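Local coordinates for protein ArCE4A (Arthrobacter sp. AW19M34-1, PDB 5LFZ) that probably removes acetyl groups from N-acetylated polysaccharides as a metal-dependent deacetylase of carbohydrate esterase family 4, seen here with a bound nickel ion, at residues T93-G96 and I97-V101. Residues are numbered along the deposited sequence; the frame is centred on the assembly and turned at random.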
loop_
_atom_site.group_PDB
_atom_site.type_symbol
_atom_site.label_atom_id
_atom_site.label_comp_id
_atom_site.label_asym_id
_atom_site.label_seq_id
_atom_site.Cartn_x
_atom_site.Cartn_y
_atom_site.Cartn_z
ATOM N N THR A 93 16.312 10.685 13.803
ATOM C CA THR A 93 17.620 10.118 14.091
ATOM C C THR A 93 17.645 8.650 13.698
ATOM O O THR A 93 16.622 8.083 13.316
ATOM C CB THR A 93 17.971 10.240 15.581
ATOM O OG1 THR A 93 17.002 9.520 16.356
ATOM C CG2 THR A 93 17.981 11.695 16.012
ATOM N N ALA A 94 18.815 8.033 13.798
ATOM C CA ALA A 94 18.934 6.612 13.518
ATOM C C ALA A 94 18.008 5.814 14.432
ATOM O O ALA A 94 17.316 4.903 13.975
ATOM C CB ALA A 94 20.373 6.152 13.683
ATOM N N GLU A 95 17.983 6.170 15.715
ATOM C CA GLU A 95 17.133 5.465 16.671
ATOM C C GLU A 95 15.655 5.796 16.449
ATOM O O GLU A 95 14.788 4.951 16.664
ATOM C CB GLU A 95 17.543 5.781 18.115
ATOM C CG GLU A 95 17.412 7.235 18.530
ATOM C CD GLU A 95 17.820 7.464 19.975
ATOM O OE1 GLU A 95 17.204 6.848 20.872
ATOM O OE2 GLU A 95 18.757 8.256 20.216
ATOM N N GLY A 96 15.372 7.020 16.013
ATOM C CA GLY A 96 14.010 7.409 15.688
ATOM C C GLY A 96 13.459 6.568 14.552
ATOM O O GLY A 96 12.315 6.105 14.597
ATOM N N ILE A 97 14.280 6.363 13.528
ATOM C CA ILE A 97 13.905 5.501 12.414
ATOM C C ILE A 97 13.764 4.052 12.878
ATOM O O ILE A 97 12.859 3.346 12.437
ATOM C CB ILE A 97 14.926 5.591 11.267
ATOM C CG1 ILE A 97 14.994 7.032 10.741
ATOM C CG2 ILE A 97 14.565 4.618 10.148
ATOM C CD1 ILE A 97 16.022 7.242 9.648
ATOM N N GLU A 98 14.650 3.618 13.775
ATOM C CA GLU A 98 14.556 2.278 14.361
ATOM C C GLU A 98 13.209 2.051 15.035
ATOM O O GLU A 98 12.580 1.014 14.846
ATOM C CB GLU A 98 15.670 2.041 15.385
ATOM C CG GLU A 98 17.042 1.800 14.800
ATOM C CD GLU A 98 18.109 1.681 15.876
ATOM O OE1 GLU A 98 17.748 1.544 17.067
ATOM O OE2 GLU A 98 19.308 1.722 15.530
ATOM N N HIS A 99 12.778 3.027 15.831
ATOM C CA HIS A 99 11.488 2.951 16.508
ATOM C C HIS A 99 10.338 2.835 15.514
ATOM O O HIS A 99 9.480 1.973 15.654
ATOM C CB HIS A 99 11.272 4.169 17.406
ATOM C CG HIS A 99 12.237 4.255 18.547
ATOM N ND1 HIS A 99 12.843 3.143 19.092
ATOM C CD2 HIS A 99 12.700 5.316 19.250
ATOM C CE1 HIS A 99 13.640 3.514 20.078
ATOM N NE2 HIS A 99 13.570 4.829 20.195
ATOM N N GLU A 100 10.323 3.704 14.507
ATOM C CA GLU A 100 9.251 3.701 13.516
ATOM C C GLU A 100 9.122 2.350 12.816
ATOM O O GLU A 100 8.017 1.858 12.599
ATOM C CB GLU A 100 9.478 4.797 12.478
ATOM C CG GLU A 100 9.371 6.215 13.021
ATOM C CD GLU A 100 7.990 6.536 13.555
ATOM O OE1 GLU A 100 7.007 5.923 13.089
ATOM O OE2 GLU A 100 7.888 7.413 14.440
ATOM N N VAL A 101 10.252 1.758 12.458
ATOM C CA VAL A 101 10.242 0.447 11.820
ATOM C C VAL A 101 9.827 -0.650 12.805
ATOM O O VAL A 101 8.870 -1.395 12.570
ATOM C CB VAL A 101 11.627 0.104 11.230
ATOM C CG1 VAL A 101 11.679 -1.354 10.792
ATOM C CG2 VAL A 101 11.957 1.040 10.067
HETATM O O HOH W 1 10.029 8.154 16.235
#
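The imidazole of His99 lies with one face over the carbonyl oxygen of Glu95, which sits 3.2 Å from the ring plane and is offset toward the rim. With CG anti to its own carbonyl carbon (chi1 -65°), the ring leans back along the helix toward the preceding turn. That same oxygen takes the backbone N-H of His99, N to Glu95 O 2.9 Å, so one acceptor meets both the main chain and the ring of a single residue. At the far rim NE2 lies 4.2 Å from Glu95 OE1, too long for a hydrogen bond, though a carboxylate at that distance might mildly favour a protonated ring. The ring also stacks with Trp103 one turn on; an alanine here would probably leave that indole without its stacking partner and uncover the Glu95 carbonyl. Glu98 leans back in the same way, its CG 3.2 Å from Ala94 O, and Ile97 brings CG1 to 3.2 Å from Thr93 O, while its side chain also packs on Leu92. Glu100 bends at chi2 (-63°), and its OE1 accepts from the backbone N-H groups of Phe84 and Asp85, tying the helix to the loop between the nickel ligands His82 and His86. Its OE2 takes a 2.9 Å bond from a water that reaches Gly96 O only weakly. At the start, Thr93 OG1 accepts from Gly96 N at 3.0 Å, while Thr93 O receives Ile97 N. This is a classic threonine N-cap running into the first turns of helix 94-112, within the NodB homology domain of a CE4 deacetylase.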